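Local coordinates for protein adhesin LabA (Helicobacter pylori, PDB 6GMM) that probably acts as a lectin-like adhesin, recognising LacdiNAc-type glycans through which the bacterium attaches to the gastric mucosa, at residues Asn23-Gln28 with Ala382-Asn387; Gly40-Ser45 with Lys295-Ile300; Asn55-Gln60 with Ala366-Gln371; Ser390-Leu395 with Gln429-Asn434. All coordinates share one frame; numbering follows the deposited sequence.

How the interactions relate
The four contacts run along the elongated helical body of the adhesin, each joining parts distant in sequence. Interactions 1 and 3 share helix 369-386, one near its end and the other at its start, with centres about 27 Å apart. Interaction 2 lies between them, its centre about 11 Å from that of interaction 3. There S45 CA comes to 3.4 Å from Q371 OE1, and I300 packs on A58. At the other end, interactions 1 and 4 have centres about 10 Å apart and touch directly, I26 CD1 lying 3.5 Å from Y392 N. Two packed pairs therefore result, 1 with 4 and 2 with 3, showing how a long helical molecule is tied together piecemeal.

Interaction 1 of 4, residues Asn23-Gln28 with Ala382-Asn387; sequences NALIRQ and AYTLAN
T384 sets its side chain against L25 and I26 where helix 4-28 packs on the last turn of helix 369-386, a compact helix-helix contact of the kind that builds the elongated body of this adhesin. The backbones come close here, with 6.5 Å between the CA atoms of L25 and T384. The two branches of the threonine divide the work. Its chi1 of -51° sets OG1 beside the backbone N and leaves the methyl CG2 anti to it; T384 CG2 then lies 3.9 Å from the CB of L25 and equally 3.9 Å from the CD1 of I26, bridging the two residues. The hydroxyl OG1 rests against the leucine, 3.5 Å from L25 CD1, while its polar partner is N380 O, one turn back on its own helix. That internal bond lets a buried hydroxyl serve as a packing surface for carbon. The leucine and the threonine cross at about a right angle, and I26 reaches T384 with CD1 while also packing on F388, Q391 and Y392 of helix 388-408.

Of these three side chains I26 and T384 are buried, whereas L25 is partly exposed and marks the looser margin. Y383 is exposed, though its CE2 touches Q391. N387, the first residue to leave the helical path, folds its amide back over one face of the Y383 ring, and N387 ND2 donates to Y383 O at 2.9 Å with a nearly straight N-H...O angle of 165°.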
loop_
_atom_site.group_PDB
_atom_site.type_symbol
_atom_site.label_atom_id
_atom_site.label_comp_id
_atom_site.label_asym_id
_atom_site.label_seq_id
_atom_site.Cartn_x
_atom_site.Cartn_y
_atom_site.Cartn_z
ATOM N N ASN A 23 -26.358 -11.797 12.226
ATOM C CA ASN A 23 -27.626 -12.200 11.659
ATOM C C ASN A 23 -27.690 -11.885 10.168
ATOM O O ASN A 23 -27.952 -12.794 9.382
ATOM C CB ASN A 23 -28.800 -11.584 12.405
ATOM C CG ASN A 23 -30.095 -12.247 12.030
ATOM O OD1 ASN A 23 -30.183 -13.476 11.921
ATOM N ND2 ASN A 23 -31.091 -11.441 11.731
ATOM N N ALA A 24 -27.381 -10.627 9.772
ATOM C CA ALA A 24 -27.402 -10.218 8.368
ATOM C C ALA A 24 -26.471 -11.090 7.529
ATOM O O ALA A 24 -26.806 -11.407 6.392
ATOM C CB ALA A 24 -27.027 -8.748 8.233
ATOM N N LEU A 25 -25.336 -11.525 8.115
ATOM C CA LEU A 25 -24.373 -12.395 7.443
ATOM C C LEU A 25 -24.881 -13.815 7.253
ATOM O O LEU A 25 -24.670 -14.385 6.184
ATOM C CB LEU A 25 -22.994 -12.392 8.136
ATOM C CG LEU A 25 -22.166 -11.125 7.977
ATOM C CD1 LEU A 25 -21.005 -11.097 8.956
ATOM C CD2 LEU A 25 -21.724 -10.925 6.547
ATOM N N ILE A 26 -25.583 -14.369 8.267
ATOM C CA ILE A 26 -26.122 -15.726 8.231
ATOM C C ILE A 26 -27.229 -15.824 7.189
ATOM O O ILE A 26 -27.296 -16.816 6.453
ATOM C CB ILE A 26 -26.534 -16.219 9.637
ATOM C CG1 ILE A 26 -25.311 -16.385 10.569
ATOM C CG2 ILE A 26 -27.337 -17.536 9.568
ATOM C CD1 ILE A 26 -24.493 -17.738 10.418
ATOM N N ARG A 27 -28.039 -14.749 7.088
ATOM C CA ARG A 27 -29.106 -14.608 6.110
ATOM C C ARG A 27 -28.451 -14.560 4.731
ATOM O O ARG A 27 -28.793 -15.383 3.880
ATOM C CB ARG A 27 -29.967 -13.356 6.402
ATOM C CG ARG A 27 -31.119 -13.614 7.403
ATOM C CD ARG A 27 -31.409 -12.424 8.321
ATOM N NE ARG A 27 -32.628 -11.701 7.944
ATOM C CZ ARG A 27 -33.615 -11.370 8.780
ATOM N NH1 ARG A 27 -34.678 -10.713 8.333
ATOM N NH2 ARG A 27 -33.548 -11.693 10.066
ATOM N N GLN A 28 -27.422 -13.684 4.556
ATOM C CA GLN A 28 -26.669 -13.535 3.310
ATOM C C GLN A 28 -26.035 -14.868 2.856
ATOM O O GLN A 28 -26.097 -15.189 1.667
ATOM C CB GLN A 28 -25.590 -12.474 3.479
ATOM C CG GLN A 28 -25.701 -11.302 2.519
ATOM C CD GLN A 28 -24.520 -10.355 2.650
ATOM O OE1 GLN A 28 -24.006 -10.082 3.749
ATOM N NE2 GLN A 28 -24.070 -9.812 1.524
ATOM N N ALA A 382 -17.725 -14.241 3.036
ATOM C CA ALA A 382 -16.812 -15.360 2.822
ATOM C C ALA A 382 -16.372 -16.005 4.148
ATOM O O ALA A 382 -16.403 -17.234 4.246
ATOM C CB ALA A 382 -15.617 -14.911 2.016
ATOM N N TYR A 383 -16.062 -15.196 5.191
ATOM C CA TYR A 383 -15.711 -15.751 6.499
ATOM C C TYR A 383 -16.887 -16.491 7.134
ATOM O O TYR A 383 -16.698 -17.554 7.735
ATOM C CB TYR A 383 -15.143 -14.677 7.448
ATOM C CG TYR A 383 -14.769 -15.232 8.809
ATOM C CD1 TYR A 383 -13.544 -15.864 9.014
ATOM C CD2 TYR A 383 -15.655 -15.163 9.878
ATOM C CE1 TYR A 383 -13.196 -16.381 10.262
ATOM C CE2 TYR A 383 -15.316 -15.671 11.134
ATOM C CZ TYR A 383 -14.084 -16.280 11.321
ATOM O OH TYR A 383 -13.754 -16.789 12.555
ATOM N N THR A 384 -18.101 -15.939 6.989
ATOM C CA THR A 384 -19.331 -16.552 7.530
ATOM C C THR A 384 -19.595 -17.887 6.826
ATOM O O THR A 384 -19.762 -18.887 7.522
ATOM C CB THR A 384 -20.515 -15.560 7.529
ATOM O OG1 THR A 384 -20.112 -14.339 8.161
ATOM C CG2 THR A 384 -21.720 -16.087 8.283
ATOM N N LEU A 385 -19.578 -17.922 5.475
ATOM C CA LEU A 385 -19.742 -19.161 4.692
ATOM C C LEU A 385 -18.667 -20.183 5.059
ATOM O O LEU A 385 -18.979 -21.349 5.190
ATOM C CB LEU A 385 -19.635 -18.885 3.184
ATOM C CG LEU A 385 -20.853 -18.343 2.482
ATOM C CD1 LEU A 385 -20.486 -17.908 1.099
ATOM C CD2 LEU A 385 -21.969 -19.410 2.404
ATOM N N ALA A 386 -17.398 -19.751 5.211
ATOM C CA ALA A 386 -16.297 -20.645 5.576
ATOM C C ALA A 386 -16.488 -21.275 6.956
ATOM O O ALA A 386 -16.040 -22.402 7.176
ATOM C CB ALA A 386 -15.000 -19.893 5.550
ATOM N N ASN A 387 -17.162 -20.554 7.874
ATOM C CA ASN A 387 -17.368 -21.025 9.246
ATOM C C ASN A 387 -18.823 -21.039 9.655
ATOM O O ASN A 387 -19.107 -20.827 10.833
ATOM C CB ASN A 387 -16.570 -20.138 10.218
ATOM C CG ASN A 387 -15.103 -20.106 9.932
ATOM O OD1 ASN A 387 -14.333 -20.948 10.413
ATOM N ND2 ASN A 387 -14.693 -19.133 9.137
#

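Interaction 2 of 4, residues Gly40-Ser45 with Lys295-Ile300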
loop_
_atom_site.group_PDB
_atom_site.type_symbol
_atom_site.label_atom_id
_atom_site.label_comp_id
_atom_site.label_asym_id
_atom_site.label_seq_id
_atom_site.Cartn_x
_atom_site.Cartn_y
_atom_site.Cartn_z
ATOM N N GLY A 40 -18.606 -12.137 -7.993
ATOM C CA GLY A 40 -18.477 -11.326 -9.201
ATOM C C GLY A 40 -17.820 -9.993 -8.889
ATOM O O GLY A 40 -16.974 -9.519 -9.662
ATOM N N ASN A 41 -18.150 -9.404 -7.707
ATOM C CA ASN A 41 -17.515 -8.149 -7.257
ATOM C C ASN A 41 -16.009 -8.316 -7.026
ATOM O O ASN A 41 -15.255 -7.386 -7.296
ATOM C CB ASN A 41 -18.118 -7.656 -5.948
ATOM C CG ASN A 41 -19.461 -7.011 -6.025
ATOM O OD1 ASN A 41 -19.919 -6.547 -7.077
ATOM N ND2 ASN A 41 -20.103 -6.925 -4.867
ATOM N N LEU A 42 -15.591 -9.451 -6.417
ATOM C CA LEU A 42 -14.183 -9.708 -6.111
ATOM C C LEU A 42 -13.395 -9.937 -7.374
ATOM O O LEU A 42 -12.285 -9.420 -7.488
ATOM C CB LEU A 42 -13.988 -10.902 -5.170
ATOM C CG LEU A 42 -14.291 -10.712 -3.696
ATOM C CD1 LEU A 42 -14.156 -12.052 -2.938
ATOM C CD2 LEU A 42 -13.391 -9.671 -3.074
ATOM N N ASN A 43 -13.957 -10.705 -8.320
ATOM C CA ASN A 43 -13.312 -11.008 -9.607
ATOM C C ASN A 43 -13.076 -9.712 -10.388
ATOM O O ASN A 43 -11.973 -9.521 -10.929
ATOM C CB ASN A 43 -14.165 -12.021 -10.404
ATOM C CG ASN A 43 -13.640 -12.310 -11.782
ATOM O OD1 ASN A 43 -14.024 -11.659 -12.774
ATOM N ND2 ASN A 43 -12.729 -13.275 -11.865
ATOM N N ALA A 44 -14.068 -8.797 -10.390
ATOM C CA ALA A 44 -13.971 -7.489 -11.053
ATOM C C ALA A 44 -12.921 -6.607 -10.378
ATOM O O ALA A 44 -12.033 -6.119 -11.072
ATOM C CB ALA A 44 -15.323 -6.785 -11.088
ATOM N N SER A 45 -12.964 -6.446 -9.037
ATOM C CA SER A 45 -11.932 -5.641 -8.362
ATOM C C SER A 45 -10.534 -6.285 -8.369
ATOM O O SER A 45 -9.538 -5.549 -8.302
ATOM C CB SER A 45 -12.346 -5.246 -6.951
ATOM O OG SER A 45 -12.685 -6.372 -6.162
ATOM N N LYS A 295 -9.534 -10.584 1.715
ATOM C CA LYS A 295 -8.633 -10.140 2.782
ATOM C C LYS A 295 -7.402 -9.517 2.107
ATOM O O LYS A 295 -7.029 -8.384 2.443
ATOM C CB LYS A 295 -8.230 -11.332 3.670
ATOM C CG LYS A 295 -7.506 -10.940 4.949
ATOM C CD LYS A 295 -7.283 -12.151 5.819
ATOM C CE LYS A 295 -6.451 -11.817 7.028
ATOM N NZ LYS A 295 -5.506 -12.912 7.331
ATOM N N ALA A 296 -6.844 -10.206 1.072
ATOM C CA ALA A 296 -5.701 -9.648 0.317
ATOM C C ALA A 296 -6.060 -8.323 -0.349
ATOM O O ALA A 296 -5.358 -7.354 -0.126
ATOM C CB ALA A 296 -5.180 -10.631 -0.716
ATOM N N GLN A 297 -7.165 -8.257 -1.107
ATOM C CA GLN A 297 -7.606 -7.023 -1.770
ATOM C C GLN A 297 -7.745 -5.875 -0.776
ATOM O O GLN A 297 -7.388 -4.751 -1.095
ATOM C CB GLN A 297 -8.949 -7.240 -2.496
ATOM C CG GLN A 297 -8.815 -8.186 -3.687
ATOM C CD GLN A 297 -9.990 -8.118 -4.609
ATOM O OE1 GLN A 297 -10.582 -7.057 -4.824
ATOM N NE2 GLN A 297 -10.301 -9.240 -5.232
ATOM N N ALA A 298 -8.244 -6.156 0.430
ATOM C CA ALA A 298 -8.383 -5.118 1.445
ATOM C C ALA A 298 -7.030 -4.646 1.934
ATOM O O ALA A 298 -6.896 -3.442 2.198
ATOM C CB ALA A 298 -9.239 -5.599 2.604
ATOM N N GLU A 299 -6.020 -5.575 2.033
ATOM C CA GLU A 299 -4.637 -5.241 2.462
ATOM C C GLU A 299 -3.965 -4.334 1.472
ATOM O O GLU A 299 -3.448 -3.293 1.863
ATOM C CB GLU A 299 -3.759 -6.480 2.694
ATOM C CG GLU A 299 -3.363 -6.696 4.142
ATOM C CD GLU A 299 -2.466 -5.644 4.767
ATOM O OE1 GLU A 299 -2.986 -4.579 5.171
ATOM O OE2 GLU A 299 -1.261 -5.930 4.947
ATOM N N ILE A 300 -4.005 -4.708 0.175
ATOM C CA ILE A 300 -3.495 -3.909 -0.941
ATOM C C ILE A 300 -3.986 -2.470 -0.792
ATOM O O ILE A 300 -3.184 -1.545 -0.819
ATOM C CB ILE A 300 -3.928 -4.521 -2.280
ATOM C CG1 ILE A 300 -3.209 -5.867 -2.503
ATOM C CG2 ILE A 300 -3.722 -3.531 -3.427
ATOM C CD1 ILE A 300 -3.653 -6.633 -3.655
#
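The amide nitrogen NE2 of Q297 is gripped by two acceptors, L42 O on the facing helix and N293 OD1 on its own, in a buried helix-helix contact between helix 32-50 and helix 287-311. The bond from Q297 NE2 to L42 O is 3.0 Å long and close to straight, at 170°; it lies almost within the amide plane of the glutamine but meets the leucine carbonyl from a direction tilted out of that carbonyl's plane. The other end of the same amide accepts: S45 OG donates to Q297 OE1 at 2.6 Å, in the carbonyl plane and on a lone pair. Held at both ends, the amide has little freedom to rotate, and its oxygen and nitrogen are told apart by their partners.

Torsions on both sides prepare this grip. Q297 runs extended beyond CG, long enough to cover the 8.0 Å between its CA and that of S45, whereas the serine hydroxyl sits between its backbone N and carbonyl carbon (chi1 55°). I375 and Q371 of helix 369-386 pack beside Q297 and S45. Carbon completes the contact, as the methyl L42 CD2 lies 3.8 Å from Q297 NE2.

Interaction 3 of 4, residues Asn55-Gln60 with Ala366-Gln371; sequences NSPAYQ and AHFGDQ
F368 presents one face of its ring to the pyrrolidine of P57, the two side chains crossing at about a right angle. P57 CD stands over the rim of that face, 4.1 Å from F368 CD1, and P57 CG is 4.2 Å from F368 CG. The opposite face is covered from within the phenylalanine's own segment: Q371 CB lies over the ring centre, 3.8 Å above the plane, which leaves the aromatic sandwiched between a proline and the first carbon of a glutamine side chain. The backbone of N55 adds a looser approach, its O lying oblique to the ring at 4.3 Å from F368 CD1.

Both partners stand where helices begin or end. F368 belongs to the type I turn A366-G369 that links helix 354-366 to helix 369-386. P57 is the first residue of helix 57-76, directly after its N-cap, S56. The hydroxyl of that serine accepts a nearly straight bond from Y59 N, 3.1 Å from S56 OG, and a weak one from A58 N, while it is also hydrogen-bonded to L49 O of helix 32-50. L49 and L301 pack against both the proline and the phenylalanine, joining two further helices to the cluster.

Chemically the contact is largely apolar and nondirectional: the ring is held by shape and packing, between P57 on one face and Q371 CB on the other, while the polar bonds that fix the helix start lie on the neighbouring S56.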
loop_
_atom_site.group_PDB
_atom_site.type_symbol
_atom_site.label_atom_id
_atom_site.label_comp_id
_atom_site.label_asym_id
_atom_site.label_seq_id
_atom_site.Cartn_x
_atom_site.Cartn_y
_atom_site.Cartn_z
ATOM N N ASN A 55 -5.954 2.982 -13.198
ATOM C CA ASN A 55 -6.920 2.955 -12.113
ATOM C C ASN A 55 -6.629 1.864 -11.056
ATOM O O ASN A 55 -7.543 1.431 -10.344
ATOM C CB ASN A 55 -8.333 2.881 -12.689
ATOM C CG ASN A 55 -8.619 4.042 -13.622
ATOM O OD1 ASN A 55 -8.537 5.219 -13.238
ATOM N ND2 ASN A 55 -8.876 3.737 -14.887
ATOM N N SER A 56 -5.350 1.458 -10.917
ATOM C CA SER A 56 -4.992 0.507 -9.876
ATOM C C SER A 56 -4.216 1.183 -8.762
ATOM O O SER A 56 -3.066 1.542 -8.989
ATOM C CB SER A 56 -4.201 -0.678 -10.409
ATOM O OG SER A 56 -3.595 -1.357 -9.318
ATOM N N PRO A 57 -4.778 1.285 -7.535
ATOM C CA PRO A 57 -3.996 1.844 -6.419
ATOM C C PRO A 57 -2.745 1.016 -6.104
ATOM O O PRO A 57 -1.782 1.587 -5.615
ATOM C CB PRO A 57 -4.977 1.845 -5.249
ATOM C CG PRO A 57 -6.350 1.722 -5.876
ATOM C CD PRO A 57 -6.140 0.891 -7.098
ATOM N N ALA A 58 -2.725 -0.288 -6.446
ATOM C CA ALA A 58 -1.566 -1.160 -6.220
ATOM C C ALA A 58 -0.412 -0.682 -7.151
ATOM O O ALA A 58 0.638 -0.243 -6.679
ATOM C CB ALA A 58 -1.944 -2.602 -6.528
ATOM N N TYR A 59 -0.676 -0.666 -8.471
ATOM C CA TYR A 59 0.250 -0.185 -9.491
ATOM C C TYR A 59 0.703 1.249 -9.210
ATOM O O TYR A 59 1.903 1.484 -9.197
ATOM C CB TYR A 59 -0.392 -0.285 -10.876
ATOM C CG TYR A 59 0.592 -0.021 -11.991
ATOM C CD1 TYR A 59 1.340 -1.056 -12.546
ATOM C CD2 TYR A 59 0.734 1.254 -12.534
ATOM C CE1 TYR A 59 2.200 -0.829 -13.619
ATOM C CE2 TYR A 59 1.563 1.485 -13.624
ATOM C CZ TYR A 59 2.330 0.452 -14.135
ATOM O OH TYR A 59 3.165 0.701 -15.188
ATOM N N GLN A 60 -0.232 2.196 -8.944
ATOM C CA GLN A 60 0.169 3.577 -8.634
ATOM C C GLN A 60 0.975 3.618 -7.350
ATOM O O GLN A 60 1.869 4.442 -7.255
ATOM C CB GLN A 60 -1.030 4.524 -8.511
ATOM C CG GLN A 60 -1.910 4.563 -9.751
ATOM C CD GLN A 60 -1.157 5.146 -10.910
ATOM O OE1 GLN A 60 -0.589 6.233 -10.812
ATOM N NE2 GLN A 60 -1.094 4.411 -12.010
ATOM N N ALA A 366 -9.531 7.079 -4.413
ATOM C CA ALA A 366 -10.863 7.697 -4.370
ATOM C C ALA A 366 -11.822 7.025 -5.367
ATOM O O ALA A 366 -12.968 6.753 -5.012
ATOM C CB ALA A 366 -10.763 9.186 -4.662
ATOM N N HIS A 367 -11.345 6.718 -6.591
ATOM C CA HIS A 367 -12.169 6.056 -7.604
ATOM C C HIS A 367 -12.422 4.596 -7.268
ATOM O O HIS A 367 -13.293 3.989 -7.884
ATOM C CB HIS A 367 -11.566 6.192 -9.002
ATOM C CG HIS A 367 -11.815 7.529 -9.635
ATOM N ND1 HIS A 367 -10.831 8.515 -9.660
ATOM C CD2 HIS A 367 -12.924 8.001 -10.260
ATOM C CE1 HIS A 367 -11.368 9.545 -10.295
ATOM N NE2 HIS A 367 -12.624 9.285 -10.684
ATOM N N PHE A 368 -11.675 4.033 -6.296
ATOM C CA PHE A 368 -11.858 2.640 -5.862
ATOM C C PHE A 368 -12.904 2.475 -4.721
ATOM O O PHE A 368 -13.082 1.356 -4.206
ATOM C CB PHE A 368 -10.518 2.025 -5.454
ATOM C CG PHE A 368 -10.385 0.577 -5.841
ATOM C CD1 PHE A 368 -10.229 0.207 -7.173
ATOM C CD2 PHE A 368 -10.353 -0.415 -4.873
ATOM C CE1 PHE A 368 -10.066 -1.137 -7.531
ATOM C CE2 PHE A 368 -10.191 -1.761 -5.230
ATOM C CZ PHE A 368 -10.062 -2.114 -6.557
ATOM N N GLY A 369 -13.569 3.591 -4.369
ATOM C CA GLY A 369 -14.556 3.723 -3.300
ATOM C C GLY A 369 -15.616 2.643 -3.233
ATOM O O GLY A 369 -15.701 1.918 -2.230
ATOM N N ASP A 370 -16.419 2.531 -4.319
ATOM C CA ASP A 370 -17.503 1.551 -4.485
ATOM C C ASP A 370 -16.955 0.131 -4.279
ATOM O O ASP A 370 -17.449 -0.607 -3.417
ATOM C CB ASP A 370 -18.110 1.657 -5.905
ATOM C CG ASP A 370 -18.938 2.897 -6.209
ATOM O OD1 ASP A 370 -19.183 3.700 -5.272
ATOM O OD2 ASP A 370 -19.378 3.047 -7.380
ATOM N N GLN A 371 -15.901 -0.211 -5.046
ATOM C CA GLN A 371 -15.209 -1.495 -5.040
ATOM C C GLN A 371 -14.700 -1.880 -3.659
ATOM O O GLN A 371 -14.743 -3.056 -3.301
ATOM C CB GLN A 371 -14.023 -1.457 -6.043
ATOM C CG GLN A 371 -14.476 -1.745 -7.468
ATOM C CD GLN A 371 -13.423 -1.517 -8.513
ATOM O OE1 GLN A 371 -12.930 -2.454 -9.149
ATOM N NE2 GLN A 371 -13.128 -0.256 -8.779
#

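Interaction 4 of 4, residues Ser390-Leu395 with Gln429-Asn434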
loop_
_atom_site.group_PDB
_atom_site.type_symbol
_atom_site.label_atom_id
_atom_site.label_comp_id
_atom_site.label_asym_id
_atom_site.label_seq_id
_atom_site.Cartn_x
_atom_site.Cartn_y
_atom_site.Cartn_z
ATOM N N SER A 390 -20.240 -22.953 13.006
ATOM C CA SER A 390 -19.761 -22.227 14.183
ATOM C C SER A 390 -20.351 -20.828 14.317
ATOM O O SER A 390 -20.631 -20.386 15.431
ATOM C CB SER A 390 -18.241 -22.119 14.140
ATOM O OG SER A 390 -17.807 -21.356 15.252
ATOM N N GLN A 391 -20.489 -20.118 13.195
ATOM C CA GLN A 391 -21.039 -18.764 13.148
ATOM C C GLN A 391 -22.523 -18.753 13.493
ATOM O O GLN A 391 -22.974 -17.877 14.232
ATOM C CB GLN A 391 -20.770 -18.117 11.779
ATOM C CG GLN A 391 -19.327 -17.632 11.557
ATOM C CD GLN A 391 -18.915 -16.576 12.565
ATOM O OE1 GLN A 391 -19.168 -15.379 12.384
ATOM N NE2 GLN A 391 -18.278 -17.000 13.658
ATOM N N TYR A 392 -23.266 -19.767 13.019
ATOM C CA TYR A 392 -24.691 -19.935 13.293
ATOM C C TYR A 392 -24.940 -20.259 14.769
ATOM O O TYR A 392 -25.838 -19.672 15.378
ATOM C CB TYR A 392 -25.323 -20.943 12.318
ATOM C CG TYR A 392 -26.819 -21.145 12.462
ATOM C CD1 TYR A 392 -27.696 -20.060 12.464
ATOM C CD2 TYR A 392 -27.367 -22.423 12.501
ATOM C CE1 TYR A 392 -29.076 -20.244 12.589
ATOM C CE2 TYR A 392 -28.737 -22.617 12.640
ATOM C CZ TYR A 392 -29.590 -21.527 12.671
ATOM O OH TYR A 392 -30.944 -21.728 12.769
ATOM N N GLN A 393 -24.097 -21.132 15.361
ATOM C CA GLN A 393 -24.121 -21.483 16.790
ATOM C C GLN A 393 -23.862 -20.201 17.602
ATOM O O GLN A 393 -24.489 -19.999 18.634
ATOM C CB GLN A 393 -23.007 -22.500 17.102
ATOM C CG GLN A 393 -23.028 -23.021 18.530
ATOM C CD GLN A 393 -21.970 -24.058 18.774
ATOM O OE1 GLN A 393 -20.893 -23.768 19.309
ATOM N NE2 GLN A 393 -22.261 -25.302 18.407
ATOM N N LYS A 394 -22.944 -19.344 17.128
ATOM C CA LYS A 394 -22.604 -18.075 17.782
ATOM C C LYS A 394 -23.821 -17.110 17.851
ATOM O O LYS A 394 -24.010 -16.443 18.874
ATOM C CB LYS A 394 -21.379 -17.418 17.124
ATOM N N LEU A 395 -24.681 -17.117 16.803
ATOM C CA LEU A 395 -25.908 -16.303 16.709
ATOM C C LEU A 395 -26.881 -16.684 17.823
ATOM O O LEU A 395 -27.527 -15.807 18.416
ATOM C CB LEU A 395 -26.566 -16.485 15.323
ATOM C CG LEU A 395 -27.790 -15.605 14.970
ATOM C CD1 LEU A 395 -27.471 -14.102 15.109
ATOM C CD2 LEU A 395 -28.262 -15.895 13.562
ATOM N N GLN A 429 -32.567 -25.795 3.908
ATOM C CA GLN A 429 -31.160 -25.375 4.117
ATOM C C GLN A 429 -30.569 -25.827 5.465
ATOM O O GLN A 429 -29.362 -25.740 5.649
ATOM C CB GLN A 429 -31.033 -23.844 3.986
ATOM C CG GLN A 429 -31.405 -23.331 2.602
ATOM C CD GLN A 429 -31.437 -21.831 2.492
ATOM O OE1 GLN A 429 -32.227 -21.140 3.162
ATOM N NE2 GLN A 429 -30.615 -21.302 1.584
ATOM N N GLY A 430 -31.413 -26.264 6.400
ATOM C CA GLY A 430 -30.968 -26.694 7.723
ATOM C C GLY A 430 -30.795 -25.578 8.736
ATOM O O GLY A 430 -30.054 -25.733 9.718
ATOM N N ILE A 431 -31.474 -24.444 8.489
ATOM C CA ILE A 431 -31.498 -23.260 9.350
ATOM C C ILE A 431 -32.880 -23.304 10.032
ATOM O O ILE A 431 -33.830 -22.622 9.620
ATOM C CB ILE A 431 -31.204 -21.936 8.569
ATOM C CG1 ILE A 431 -29.856 -22.020 7.800
ATOM C CG2 ILE A 431 -31.226 -20.706 9.511
ATOM C CD1 ILE A 431 -29.810 -21.187 6.516
ATOM N N GLN A 432 -32.980 -24.180 11.045
ATOM C CA GLN A 432 -34.199 -24.439 11.816
ATOM C C GLN A 432 -34.663 -23.242 12.652
ATOM O O GLN A 432 -35.838 -23.173 12.999
ATOM C CB GLN A 432 -34.061 -25.709 12.683
ATOM C CG GLN A 432 -32.964 -25.666 13.753
ATOM C CD GLN A 432 -31.640 -26.194 13.251
ATOM O OE1 GLN A 432 -31.425 -27.408 13.154
ATOM N NE2 GLN A 432 -30.715 -25.297 12.942
ATOM N N ASP A 433 -33.751 -22.316 12.994
ATOM C CA ASP A 433 -34.119 -21.148 13.793
ATOM C C ASP A 433 -33.811 -19.863 13.054
ATOM O O ASP A 433 -32.684 -19.649 12.584
ATOM C CB ASP A 433 -33.478 -21.182 15.191
ATOM C CG ASP A 433 -34.124 -22.199 16.110
ATOM O OD1 ASP A 433 -33.735 -23.384 16.048
ATOM O OD2 ASP A 433 -35.040 -21.813 16.877
ATOM N N ASN A 434 -34.853 -19.051 12.890
ATOM C CA ASN A 434 -34.797 -17.770 12.217
ATOM C C ASN A 434 -34.750 -16.708 13.292
ATOM O O ASN A 434 -35.664 -16.617 14.114
ATOM C CB ASN A 434 -36.006 -17.601 11.302
ATOM C CG ASN A 434 -35.714 -17.906 9.854
ATOM O OD1 ASN A 434 -34.970 -18.844 9.514
ATOM N ND2 ASN A 434 -36.305 -17.116 8.965
#
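Y392 reaches from helix 388-408 to the chain entering strand 433-437, one arm of a two-stranded antiparallel sheet with strand 419-423. Its CB is directed toward that chain, and CG lies anti to the backbone N (chi1 -177°), a torsion that carries the ring away from its own backbone N and lets OH reach D433. Further out, Y392 CE1 has D433 O at 3.7 Å. The methyl I431 CG2 comes in obliquely near CE1, CZ and OH, closest to Y392 OH at 3.4 Å. Q432 NE2 and D433 O, by contrast, lie at the edge, near the ring plane. Y392 CE2 is 3.3 Å from Q432 NE2, and the amide and ring planes are only 16° apart; Q432 brings its amide there by bending at chi2.

At the tip, Y392 OH donates to D433 O at 2.7 Å, on a lone pair in the carbonyl plane. D433, between Q432 and N434, whose backbones pair with N424 and K422, offers its carbonyl to the tyrosine. Y281 and Y435 also pack on Y392.

The chemistry implies that the short phenol bond satisfies the polar tip of a buried ring and probably contributes to holding the strand start to helix 388-408, with the contacts to I431 and Q432 adding packing.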